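Local coordinates for folylpolyglutamate synthase protein FOLC (Mycobacterium tuberculosis, PDB 2VOS) that probably adds L-glutamate to dihydropteroate and to tetrahydrofolates at the expense of ATP, as a Mg2+-dependent monomeric ligase of folate metabolism, at residues 340-345 against 482-487; 25-30 against 118-123; 434-439 against 476-481; 264-269 against 276-281. One frame throughout, in Å; residues are numbered along the deposited sequence.

Contact 1 of 4, residues 340-345 against 482-487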
loop_
_atom_site.group_PDB
_atom_site.type_symbol
_atom_site.label_atom_id
_atom_site.label_comp_id
_atom_site.label_asym_id
_atom_site.label_seq_id
_atom_site.Cartn_x
_atom_site.Cartn_y
_atom_site.Cartn_z
ATOM N N GLU A 340 -1.966 11.541 5.287
ATOM C CA GLU A 340 -3.074 11.607 6.205
ATOM C C GLU A 340 -2.747 12.674 7.263
ATOM O O GLU A 340 -1.683 12.649 7.878
ATOM C CB GLU A 340 -3.292 10.239 6.886
ATOM C CG GLU A 340 -4.548 10.208 7.767
ATOM C CD GLU A 340 -4.680 8.900 8.526
ATOM O OE1 GLU A 340 -3.686 8.134 8.552
ATOM O OE2 GLU A 340 -5.743 8.655 9.141
ATOM N N ARG A 341 -3.669 13.584 7.500
ATOM C CA ARG A 341 -3.454 14.664 8.469
ATOM C C ARG A 341 -3.809 14.215 9.850
ATOM O O ARG A 341 -4.956 13.771 10.079
ATOM C CB ARG A 341 -4.401 15.802 8.142
ATOM C CG ARG A 341 -3.834 16.818 7.208
ATOM C CD ARG A 341 -4.560 18.202 7.364
ATOM N NE ARG A 341 -6.036 18.130 7.393
ATOM C CZ ARG A 341 -6.829 19.115 7.827
ATOM N NH1 ARG A 341 -6.304 20.297 8.222
ATOM N NH2 ARG A 341 -8.148 18.946 7.848
HETATM N N MSE A 342 -2.847 14.347 10.768
HETATM C CA MSE A 342 -3.051 13.988 12.171
HETATM C C MSE A 342 -3.636 15.156 12.963
HETATM O O MSE A 342 -4.312 14.918 13.982
HETATM C CB MSE A 342 -1.723 13.593 12.872
HETATM C CG MSE A 342 -1.044 12.347 12.314
HETATM SE SE MSE A 342 -2.091 10.770 12.637
HETATM C CE MSE A 342 -3.093 10.759 10.947
ATOM N N ARG A 343 -3.365 16.391 12.532
ATOM C CA ARG A 343 -3.933 17.544 13.198
ATOM C C ARG A 343 -3.638 18.791 12.353
ATOM O O ARG A 343 -2.936 18.686 11.340
ATOM C CB ARG A 343 -3.259 17.760 14.576
ATOM C CG ARG A 343 -1.711 18.022 14.464
ATOM C CD ARG A 343 -1.060 18.606 15.790
ATOM N NE ARG A 343 -1.711 19.882 16.071
ATOM C CZ ARG A 343 -2.584 20.069 17.041
ATOM N NH1 ARG A 343 -2.813 19.062 17.891
ATOM N NH2 ARG A 343 -3.155 21.280 17.203
ATOM N N SER A 344 -4.147 19.955 12.763
ATOM C CA SER A 344 -3.831 21.214 12.080
ATOM C C SER A 344 -3.290 22.150 13.190
ATOM O O SER A 344 -3.392 21.788 14.380
ATOM C CB SER A 344 -5.097 21.761 11.376
ATOM O OG SER A 344 -6.127 22.202 12.284
ATOM N N ALA A 345 -2.695 23.308 12.822
ATOM C CA ALA A 345 -2.141 24.263 13.804
ATOM C C ALA A 345 -1.211 23.630 14.850
ATOM O O ALA A 345 -1.550 23.603 16.029
ATOM C CB ALA A 345 -3.228 24.999 14.513
ATOM N N PHE A 482 -0.044 9.403 17.678
ATOM C CA PHE A 482 -1.148 10.351 17.621
ATOM C C PHE A 482 -2.469 9.733 18.048
ATOM O O PHE A 482 -3.506 10.367 17.966
ATOM C CB PHE A 482 -1.230 10.952 16.197
ATOM C CG PHE A 482 -0.282 12.102 16.010
ATOM C CD1 PHE A 482 -0.659 13.357 16.432
ATOM C CD2 PHE A 482 0.989 11.928 15.449
ATOM C CE1 PHE A 482 0.159 14.400 16.302
ATOM C CE2 PHE A 482 1.814 12.960 15.313
ATOM C CZ PHE A 482 1.415 14.218 15.770
ATOM N N GLY A 483 -2.427 8.476 18.497
ATOM C CA GLY A 483 -3.557 7.837 19.150
ATOM C C GLY A 483 -4.669 7.310 18.225
ATOM O O GLY A 483 -5.815 7.151 18.714
ATOM N N ARG A 484 -4.402 7.115 16.927
ATOM C CA ARG A 484 -5.449 6.695 15.986
ATOM C C ARG A 484 -5.568 5.176 16.001
ATOM O O ARG A 484 -4.556 4.463 16.128
ATOM C CB ARG A 484 -5.149 7.178 14.562
ATOM C CG ARG A 484 -4.848 8.653 14.466
ATOM C CD ARG A 484 -6.035 9.520 14.781
ATOM N NE ARG A 484 -5.680 10.799 15.424
ATOM C CZ ARG A 484 -5.747 11.982 14.823
ATOM N NH1 ARG A 484 -6.136 12.051 13.561
ATOM N NH2 ARG A 484 -5.433 13.086 15.472
ATOM N N ASP A 485 -6.784 4.664 15.915
ATOM C CA ASP A 485 -7.015 3.223 15.930
ATOM C C ASP A 485 -6.688 2.684 14.560
ATOM O O ASP A 485 -6.955 3.346 13.586
ATOM C CB ASP A 485 -8.493 2.970 16.172
ATOM C CG ASP A 485 -8.895 3.294 17.600
ATOM O OD1 ASP A 485 -7.997 3.265 18.479
ATOM O OD2 ASP A 485 -10.091 3.569 17.806
ATOM N N PRO A 486 -6.160 1.484 14.484
ATOM C CA PRO A 486 -5.853 0.850 13.181
ATOM C C PRO A 486 -7.081 0.763 12.280
ATOM O O PRO A 486 -8.175 0.448 12.786
ATOM C CB PRO A 486 -5.458 -0.581 13.588
ATOM C CG PRO A 486 -4.824 -0.373 14.994
ATOM C CD PRO A 486 -5.677 0.677 15.635
ATOM N N GLN A 487 -6.915 1.019 10.974
ATOM C CA GLN A 487 -8.047 1.043 10.022
ATOM C C GLN A 487 -7.882 0.101 8.794
ATOM O O GLN A 487 -8.690 0.178 7.865
ATOM C CB GLN A 487 -8.263 2.466 9.467
ATOM C CG GLN A 487 -9.122 3.413 10.293
ATOM C CD GLN A 487 -9.549 4.611 9.440
ATOM O OE1 GLN A 487 -8.908 4.939 8.430
ATOM N NE2 GLN A 487 -10.631 5.238 9.817
HETATM O O HOH W 1 -7.754 7.875 7.251
#

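Contact 2 of 4, residues 25-30 against 118-123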
loop_
_atom_site.group_PDB
_atom_site.type_symbol
_atom_site.label_atom_id
_atom_site.label_comp_id
_atom_site.label_asym_id
_atom_site.label_seq_id
_atom_site.Cartn_x
_atom_site.Cartn_y
_atom_site.Cartn_z
ATOM N N ALA A 25 -3.350 -9.246 24.258
ATOM C CA ALA A 25 -2.234 -10.019 24.738
ATOM C C ALA A 25 -2.079 -11.289 23.900
ATOM O O ALA A 25 -0.957 -11.653 23.525
ATOM C CB ALA A 25 -2.414 -10.353 26.205
ATOM N N SER A 26 -3.200 -11.964 23.611
ATOM C CA SER A 26 -3.166 -13.156 22.738
ATOM C C SER A 26 -2.619 -12.777 21.389
ATOM O O SER A 26 -1.808 -13.489 20.833
ATOM C CB SER A 26 -4.549 -13.824 22.577
ATOM O OG SER A 26 -4.995 -14.352 23.827
ATOM N N LEU A 27 -3.053 -11.656 20.843
ATOM C CA LEU A 27 -2.508 -11.224 19.570
ATOM C C LEU A 27 -0.983 -11.077 19.643
ATOM O O LEU A 27 -0.262 -11.495 18.740
ATOM C CB LEU A 27 -3.148 -9.914 19.141
ATOM C CG LEU A 27 -2.623 -9.499 17.780
ATOM C CD1 LEU A 27 -3.699 -9.050 16.863
ATOM C CD2 LEU A 27 -1.663 -8.387 17.957
ATOM N N LEU A 28 -0.478 -10.489 20.728
ATOM C CA LEU A 28 0.991 -10.327 20.868
ATOM C C LEU A 28 1.729 -11.691 20.915
ATOM O O LEU A 28 2.822 -11.873 20.342
ATOM C CB LEU A 28 1.298 -9.522 22.142
ATOM C CG LEU A 28 0.837 -8.056 21.963
ATOM C CD1 LEU A 28 1.225 -7.150 23.131
ATOM C CD2 LEU A 28 1.415 -7.478 20.722
ATOM N N GLN A 29 1.118 -12.646 21.597
ATOM C CA GLN A 29 1.660 -13.998 21.638
ATOM C C GLN A 29 1.779 -14.570 20.212
ATOM O O GLN A 29 2.809 -15.143 19.825
ATOM C CB GLN A 29 0.672 -14.867 22.404
ATOM C CG GLN A 29 1.203 -15.842 23.391
ATOM C CD GLN A 29 0.116 -16.213 24.410
ATOM O OE1 GLN A 29 -0.922 -16.780 24.062
ATOM N NE2 GLN A 29 0.347 -15.864 25.660
ATOM N N VAL A 30 0.705 -14.465 19.430
ATOM C CA VAL A 30 0.786 -14.958 18.056
ATOM C C VAL A 30 1.891 -14.300 17.254
ATOM O O VAL A 30 2.624 -14.997 16.506
ATOM C CB VAL A 30 -0.555 -14.875 17.320
ATOM C CG1 VAL A 30 -0.364 -15.173 15.752
ATOM C CG2 VAL A 30 -1.578 -15.830 18.003
ATOM N N ALA A 118 -9.183 -10.835 18.545
ATOM C CA ALA A 118 -9.658 -12.178 18.880
ATOM C C ALA A 118 -9.837 -13.072 17.600
ATOM O O ALA A 118 -9.437 -14.238 17.540
ATOM C CB ALA A 118 -10.974 -12.032 19.704
ATOM N N GLN A 119 -10.402 -12.500 16.554
ATOM C CA GLN A 119 -10.630 -13.220 15.330
ATOM C C GLN A 119 -9.295 -13.535 14.689
ATOM O O GLN A 119 -9.185 -14.563 14.006
ATOM C CB GLN A 119 -11.420 -12.348 14.369
ATOM C CG GLN A 119 -12.928 -12.400 14.624
ATOM C CD GLN A 119 -13.722 -11.118 14.245
ATOM O OE1 GLN A 119 -13.205 -10.102 13.721
ATOM N NE2 GLN A 119 -15.002 -11.175 14.550
ATOM N N TYR A 120 -8.302 -12.626 14.826
ATOM C CA TYR A 120 -6.986 -12.836 14.172
ATOM C C TYR A 120 -6.329 -14.049 14.813
ATOM O O TYR A 120 -5.798 -14.941 14.134
ATOM C CB TYR A 120 -6.145 -11.573 14.346
ATOM C CG TYR A 120 -4.712 -11.586 13.828
ATOM C CD1 TYR A 120 -4.412 -11.120 12.544
ATOM C CD2 TYR A 120 -3.648 -12.014 14.623
ATOM C CE1 TYR A 120 -3.076 -11.096 12.053
ATOM C CE2 TYR A 120 -2.264 -11.990 14.114
ATOM C CZ TYR A 120 -2.026 -11.519 12.843
ATOM O OH TYR A 120 -0.736 -11.446 12.319
ATOM N N VAL A 121 -6.336 -14.066 16.149
ATOM C CA VAL A 121 -5.817 -15.220 16.925
ATOM C C VAL A 121 -6.588 -16.507 16.591
ATOM O O VAL A 121 -5.958 -17.519 16.357
ATOM C CB VAL A 121 -5.866 -14.922 18.467
ATOM C CG1 VAL A 121 -5.538 -16.132 19.308
ATOM C CG2 VAL A 121 -4.907 -13.758 18.794
ATOM N N ALA A 122 -7.944 -16.475 16.576
ATOM C CA ALA A 122 -8.726 -17.676 16.267
ATOM C C ALA A 122 -8.387 -18.178 14.863
ATOM O O ALA A 122 -8.344 -19.362 14.633
ATOM C CB ALA A 122 -10.239 -17.380 16.354
ATOM N N THR A 123 -8.154 -17.265 13.917
ATOM C CA THR A 123 -7.792 -17.680 12.555
ATOM C C THR A 123 -6.443 -18.392 12.537
ATOM O O THR A 123 -6.312 -19.438 11.939
ATOM C CB THR A 123 -7.822 -16.478 11.582
ATOM O OG1 THR A 123 -9.143 -15.925 11.617
ATOM C CG2 THR A 123 -7.534 -16.900 10.157
#

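Contact 3 of 4, residues 434-439 against 476-481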
loop_
_atom_site.group_PDB
_atom_site.type_symbol
_atom_site.label_atom_id
_atom_site.label_comp_id
_atom_site.label_asym_id
_atom_site.label_seq_id
_atom_site.Cartn_x
_atom_site.Cartn_y
_atom_site.Cartn_z
ATOM N N GLU A 434 17.132 10.835 18.483
ATOM C CA GLU A 434 17.350 9.417 18.756
ATOM C C GLU A 434 16.125 8.578 18.454
ATOM O O GLU A 434 16.251 7.375 18.135
ATOM C CB GLU A 434 17.773 9.189 20.211
ATOM C CG GLU A 434 19.119 9.865 20.607
ATOM C CD GLU A 434 19.596 9.469 22.027
ATOM O OE1 GLU A 434 19.140 8.420 22.562
ATOM O OE2 GLU A 434 20.430 10.204 22.617
ATOM N N ASN A 435 14.933 9.168 18.580
ATOM C CA ASN A 435 13.722 8.407 18.329
ATOM C C ASN A 435 12.617 9.330 17.807
ATOM O O ASN A 435 12.739 10.577 17.805
ATOM C CB ASN A 435 13.267 7.672 19.597
ATOM C CG ASN A 435 12.948 8.621 20.728
ATOM O OD1 ASN A 435 12.135 9.532 20.566
ATOM N ND2 ASN A 435 13.601 8.438 21.857
ATOM N N LEU A 436 11.557 8.707 17.334
ATOM C CA LEU A 436 10.499 9.397 16.673
ATOM C C LEU A 436 9.802 10.450 17.523
ATOM O O LEU A 436 9.450 11.544 17.024
ATOM C CB LEU A 436 9.488 8.357 16.162
ATOM C CG LEU A 436 8.427 8.929 15.258
ATOM C CD1 LEU A 436 9.077 9.550 14.034
ATOM C CD2 LEU A 436 7.406 7.825 14.821
ATOM N N ARG A 437 9.532 10.133 18.790
ATOM C CA ARG A 437 8.908 11.121 19.640
ATOM C C ARG A 437 9.822 12.327 19.805
ATOM O O ARG A 437 9.381 13.459 19.709
ATOM C CB ARG A 437 8.568 10.515 21.008
ATOM C CG ARG A 437 7.772 11.443 21.939
ATOM C CD ARG A 437 7.335 10.682 23.237
ATOM N NE ARG A 437 6.716 9.384 22.898
ATOM C CZ ARG A 437 6.227 8.519 23.788
ATOM N NH1 ARG A 437 6.278 8.803 25.099
ATOM N NH2 ARG A 437 5.693 7.366 23.380
ATOM N N ASP A 438 11.098 12.092 20.065
ATOM C CA ASP A 438 12.054 13.197 20.122
ATOM C C ASP A 438 12.037 14.021 18.797
ATOM O O ASP A 438 12.079 15.265 18.831
ATOM C CB ASP A 438 13.478 12.669 20.366
ATOM C CG ASP A 438 13.770 12.288 21.857
ATOM O OD1 ASP A 438 12.874 12.316 22.748
ATOM O OD2 ASP A 438 14.961 11.965 22.103
ATOM N N ALA A 439 12.035 13.331 17.658
ATOM C CA ALA A 439 12.123 13.974 16.346
ATOM C C ALA A 439 10.919 14.871 16.148
ATOM O O ALA A 439 11.069 16.007 15.709
ATOM C CB ALA A 439 12.179 12.983 15.237
ATOM N N GLY A 476 3.425 4.482 10.388
ATOM C CA GLY A 476 2.647 3.690 11.309
ATOM C C GLY A 476 2.953 3.998 12.755
ATOM O O GLY A 476 2.007 4.174 13.569
ATOM N N ALA A 477 4.246 4.138 13.093
ATOM C CA ALA A 477 4.601 4.456 14.504
ATOM C C ALA A 477 4.048 5.808 14.917
ATOM O O ALA A 477 3.547 5.988 16.006
ATOM C CB ALA A 477 6.151 4.415 14.751
ATOM N N ALA A 478 4.138 6.768 14.018
ATOM C CA ALA A 478 3.599 8.092 14.241
ATOM C C ALA A 478 2.079 8.025 14.390
ATOM O O ALA A 478 1.526 8.729 15.250
ATOM C CB ALA A 478 4.014 9.051 13.072
ATOM N N ARG A 479 1.396 7.192 13.595
ATOM C CA ARG A 479 -0.020 7.130 13.676
ATOM C C ARG A 479 -0.445 6.667 15.112
ATOM O O ARG A 479 -1.442 7.158 15.703
ATOM C CB ARG A 479 -0.578 6.210 12.569
ATOM C CG ARG A 479 -2.091 6.425 12.334
ATOM C CD ARG A 479 -2.568 5.755 10.985
ATOM N NE ARG A 479 -3.877 6.280 10.591
ATOM C CZ ARG A 479 -5.038 5.849 11.064
ATOM N NH1 ARG A 479 -5.087 4.857 11.948
ATOM N NH2 ARG A 479 -6.170 6.434 10.664
ATOM N N THR A 480 0.293 5.706 15.665
ATOM C CA THR A 480 0.060 5.213 17.012
ATOM C C THR A 480 0.390 6.299 18.074
ATOM O O THR A 480 -0.352 6.480 19.032
ATOM C CB THR A 480 0.910 3.957 17.223
ATOM O OG1 THR A 480 0.390 2.879 16.419
ATOM C CG2 THR A 480 0.950 3.546 18.706
ATOM N N LEU A 481 1.484 7.030 17.908
ATOM C CA LEU A 481 1.775 8.175 18.764
ATOM C C LEU A 481 0.628 9.195 18.809
ATOM O O LEU A 481 0.358 9.789 19.861
ATOM C CB LEU A 481 3.065 8.884 18.338
ATOM C CG LEU A 481 4.352 8.067 18.567
ATOM C CD1 LEU A 481 5.586 8.856 18.054
ATOM C CD2 LEU A 481 4.498 7.634 20.085
#

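Contact 4 of 4, residues 264-269 against 276-281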
loop_
_atom_site.group_PDB
_atom_site.type_symbol
_atom_site.label_atom_id
_atom_site.label_comp_id
_atom_site.label_asym_id
_atom_site.label_seq_id
_atom_site.Cartn_x
_atom_site.Cartn_y
_atom_site.Cartn_z
ATOM N N ALA A 264 -9.676 6.714 -18.013
ATOM C CA ALA A 264 -8.799 7.885 -17.759
ATOM C C ALA A 264 -9.405 8.826 -16.751
ATOM O O ALA A 264 -10.623 8.870 -16.593
ATOM C CB ALA A 264 -8.550 8.674 -19.074
ATOM N N VAL A 265 -8.561 9.593 -16.071
ATOM C CA VAL A 265 -9.053 10.752 -15.345
ATOM C C VAL A 265 -9.306 11.849 -16.375
ATOM O O VAL A 265 -8.377 12.277 -17.057
ATOM C CB VAL A 265 -8.003 11.263 -14.429
ATOM C CG1 VAL A 265 -8.550 12.474 -13.714
ATOM C CG2 VAL A 265 -7.628 10.146 -13.428
ATOM N N LEU A 266 -10.548 12.293 -16.508
ATOM C CA LEU A 266 -10.870 13.347 -17.457
ATOM C C LEU A 266 -10.618 14.740 -16.854
ATOM O O LEU A 266 -10.034 15.604 -17.514
ATOM C CB LEU A 266 -12.320 13.208 -17.949
ATOM C CG LEU A 266 -12.616 11.940 -18.753
ATOM C CD1 LEU A 266 -14.045 11.932 -19.275
ATOM C CD2 LEU A 266 -11.656 11.783 -19.937
ATOM N N ARG A 267 -11.078 14.970 -15.624
ATOM C CA ARG A 267 -10.935 16.290 -15.000
ATOM C C ARG A 267 -10.761 16.067 -13.490
ATOM O O ARG A 267 -11.251 15.075 -12.929
ATOM C CB ARG A 267 -12.186 17.163 -15.197
ATOM C CG ARG A 267 -12.834 17.084 -16.552
ATOM C CD ARG A 267 -13.868 18.231 -16.883
ATOM N NE ARG A 267 -13.620 18.715 -18.267
ATOM C CZ ARG A 267 -13.986 18.058 -19.375
ATOM N NH1 ARG A 267 -14.659 16.895 -19.275
ATOM N NH2 ARG A 267 -13.674 18.552 -20.583
ATOM N N ARG A 268 -10.148 17.031 -12.828
ATOM C CA ARG A 268 -9.928 16.936 -11.409
ATOM C C ARG A 268 -9.765 18.332 -10.842
ATOM O O ARG A 268 -9.143 19.187 -11.489
ATOM C CB ARG A 268 -8.696 16.082 -11.215
ATOM C CG ARG A 268 -7.720 16.558 -10.299
ATOM C CD ARG A 268 -6.530 15.523 -10.273
ATOM N NE ARG A 268 -6.268 15.372 -8.877
ATOM C CZ ARG A 268 -5.461 16.150 -8.160
ATOM N NH1 ARG A 268 -4.742 17.095 -8.755
ATOM N NH2 ARG A 268 -5.361 15.933 -6.848
ATOM N N GLN A 269 -10.405 18.609 -9.712
ATOM C CA GLN A 269 -10.280 19.891 -9.038
ATOM C C GLN A 269 -9.951 19.587 -7.577
ATOM O O GLN A 269 -10.592 18.738 -6.980
ATOM C CB GLN A 269 -11.605 20.608 -8.985
ATOM C CG GLN A 269 -11.996 21.418 -10.165
ATOM C CD GLN A 269 -12.921 22.505 -9.700
ATOM O OE1 GLN A 269 -13.289 22.549 -8.506
ATOM N NE2 GLN A 269 -13.287 23.412 -10.609
ATOM N N VAL A 276 -12.272 16.594 -6.416
ATOM C CA VAL A 276 -13.460 16.171 -7.097
ATOM C C VAL A 276 -13.014 15.730 -8.491
ATOM O O VAL A 276 -12.266 16.435 -9.161
ATOM C CB VAL A 276 -14.434 17.336 -7.190
ATOM C CG1 VAL A 276 -15.637 16.900 -8.069
ATOM C CG2 VAL A 276 -14.950 17.747 -5.748
ATOM N N LEU A 277 -13.481 14.573 -8.935
ATOM C CA LEU A 277 -13.041 13.956 -10.183
ATOM C C LEU A 277 -14.157 13.750 -11.191
ATOM O O LEU A 277 -15.306 13.488 -10.838
ATOM C CB LEU A 277 -12.414 12.549 -9.866
ATOM C CG LEU A 277 -11.375 12.567 -8.729
ATOM C CD1 LEU A 277 -10.906 11.093 -8.384
ATOM C CD2 LEU A 277 -10.204 13.403 -9.118
ATOM N N GLN A 278 -13.794 13.781 -12.460
ATOM C CA GLN A 278 -14.641 13.225 -13.478
ATOM C C GLN A 278 -13.838 12.120 -14.148
ATOM O O GLN A 278 -12.754 12.385 -14.708
ATOM C CB GLN A 278 -14.986 14.301 -14.551
ATOM C CG GLN A 278 -15.948 13.721 -15.566
ATOM C CD GLN A 278 -16.396 14.745 -16.587
ATOM O OE1 GLN A 278 -15.563 15.311 -17.324
ATOM N NE2 GLN A 278 -17.731 14.976 -16.654
ATOM N N LEU A 279 -14.358 10.892 -14.105
ATOM C CA LEU A 279 -13.612 9.728 -14.588
ATOM C C LEU A 279 -14.301 9.066 -15.779
ATOM O O LEU A 279 -15.499 8.787 -15.737
ATOM C CB LEU A 279 -13.472 8.707 -13.461
ATOM C CG LEU A 279 -12.814 9.176 -12.144
ATOM C CD1 LEU A 279 -12.795 8.035 -11.029
ATOM C CD2 LEU A 279 -11.383 9.666 -12.362
ATOM N N GLN A 280 -13.526 8.759 -16.805
ATOM C CA GLN A 280 -13.998 7.823 -17.811
ATOM C C GLN A 280 -13.608 6.383 -17.433
ATOM O O GLN A 280 -12.406 6.041 -17.386
ATOM C CB GLN A 280 -13.431 8.177 -19.166
ATOM C CG GLN A 280 -13.951 7.226 -20.261
ATOM C CD GLN A 280 -13.884 7.887 -21.565
ATOM O OE1 GLN A 280 -14.332 9.026 -21.709
ATOM N NE2 GLN A 280 -13.302 7.202 -22.555
ATOM N N GLY A 281 -14.601 5.576 -17.087
ATOM C CA GLY A 281 -14.389 4.183 -16.769
ATOM C C GLY A 281 -14.675 3.347 -18.006
ATOM O O GLY A 281 -14.979 3.895 -19.108
#

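Contact 1 of 4, residues 340-345 against 482-487
The F482 ring has M342 lying over one face: M342 CB stands 3.8 Å from the ring centroid, 15° off the normal, a CH-pi contact displaced toward the rim. Farther along the same side chain, SE slips off that face to an oblique Met-aromatic position, M342 SE touching F482 CB at 3.7 Å. R343 CD reaches the ring obliquely at CE1. The second flat group, the R484 guanidinium, carries M342 SE over one face, again near the rim, so the selenium of this selenomethionine touches both F482 CB and the R484 side chain. This joins the edge strand 340-343 of the glutamate ligase domain's sheet to the C-terminal tail, where G483, with positive phi, closes helix 472-481 in a Schellman motif. The tail turns back to the strand through R484, bent at chi2 and chi3: R484 NH2 donates to M342 O at 2.6 Å; the donor lies in the carbonyl plane, but the N-H is bent to 133°. R484 NE adds a weak bond to F482 O that may help to orient the guanidinium. Farther down the tail, a water donates to E340 OE2 at 2.9 Å and weakly to Q487 OE1, while R479 forms a salt bridge with the same E340 oxygen.

Contact 2 of 4, residues 25-30 against 118-123
V121 is the main bump here, pushed into the backbone groove between S26 and L27 where helix 23-34 packs on helix 117-140. This is a helix-helix packing in the N-terminal half of the chain: the two short segments run in roughly the same direction, with their axes 8.9 Å apart and crossing at 39°. The V121 rotamer sets CG1 anti to its backbone N (chi1 172°), leaving CG2 to do the wedging. V121 CG2 meets the main chain itself, 3.5 Å from L27 N. V121 CG2 also touches S26 CB, and V30 CG2 at 4.0 Å. CG1 rests against S26 CB and V30 CG2 too, so the fork of the valine fits a hollow one helical turn long.

Y120 makes the second bump. Its CG, anti to the backbone N, sends the ring toward helix 23-34; the L27 and Y120 side chains cross at about a right angle, and L27 CD1 and V30 CG1 both reach the ring obliquely, the valine methyl farther out, at CE2. P104 and the helix 151-165 side chains L155 and M158 also touch Y120, and its OH is hydrogen-bonded to E31, so the buried phenol has a polar partner at its tip. The tightest side-chain approach between the two segments is L27 CD1 to Y120 CD2, at 3.7 Å.

Contact 3 of 4, residues 434-439 against 476-481
Two helices of the glutamate ligase domain meet here: the first turn of helix 436-451 leans on the last turns of helix 472-481. N435 occupies the N-cap of the former. N435 OD1 accepts from D438 N at 2.8 Å, an almost straight bond (174°) that arrives nearly along the C=O axis and caps the start of the helix; the next two residues, L436 and R437, make the contact.

L436 makes most of it. With CG anti to the backbone N (chi1 -171°), its CD2 methyl is set against the side of helix 472-481. L436 CD2 lies 3.6 Å from A477 CB and, slightly closer, 3.5 Å from A478 N; A478 CB is 4.0 Å from L436 CD2. Two small alanines in succession let the leucine methyl come right up to the main chain. L481, one turn on, closes the side of this seat: the L481 and L436 side chains cross obliquely, L481 CD1 touching L436 CD2 at 3.9 Å. With its other methyl, L481 CD2 meets R437 NH2 at 3.5 Å, at the edge of the guanidinium and near its plane. R437 runs extended to CD and bends at chi3 (-49°) to bring its tip there; the leucine offers it van der Waals contact, not a polar partner.

Beneath the pair lies the domain's mixed sheet: L436 and A439 rest on V378 of strand 374-379, while A478 packs on I350 of strand 347-350, so both helices cover the same face.

Contact 4 of 4, residues 264-269 against 276-281
R267 NH1 donates to Q278 OE1 at 2.7 Å, the shortest polar contact between the two strands. The acceptor lies in the guanidinium plane, and the donor lies in the plane of the amide carbonyl, although the two flat groups are turned 74° from each other. The side chains run side by side: Q278 is extended (chi1 -176°), and R267 bends at chi3 to hook NH1 onto the oxygen, while R267 CG passes 3.3 Å from Q278 OE1. At the other end of the amide, Q278 NE2 is held by S287 of strand 284-291.

What brings R267 opposite Q278 is a classic beta bulge in the hairpin of strands 264-271 and 274-281. L266 and R267 both face Q278: Q278 O accepts from L266 N at 2.8 Å and from R267 N at 3.2 Å. On one side of the bulge A264 pairs with Q280; on the other Q269 pairs with V276, both antiparallel and hydrogen-bonded. V265 CG2 and L279 CD2 touch at 3.9 Å on the opposite sheet face, the one that also carries R268 and L277 and packs on helix 296-312. There R268 CB lies against L277 CD2, while its guanidinium turns to Q275 and to E369.

One carbonyl gripped by two backbone N-H groups, with its own side-chain amide held at both ends, probably keeps Q278 rigid; the partner of R267 here is a neutral amide oxygen, so this is a hydrogen bond and not a salt bridge.

Contacts 1 and 3 belong together: both use the C-terminal end of the chain, 476-481 as helix and 482-487 as tail, and their centres lie 12 Å apart. R479 of 476-481 ties the two together. Contact 3 is partly buried and mostly apolar, with an arginine tip against a leucine methyl, whereas contact 1, at the surface, mixes selenium-aromatic packing with an arginine-to-carbonyl bond. Contact 2 is the buried one, van der Waals packing between two helices of the N-terminal half. Contact 4 lies on the opposite side of the chain's centre from contact 2, about 42 Å away between centres, and is dominated by the backbone hydrogen bonds of a surface hairpin.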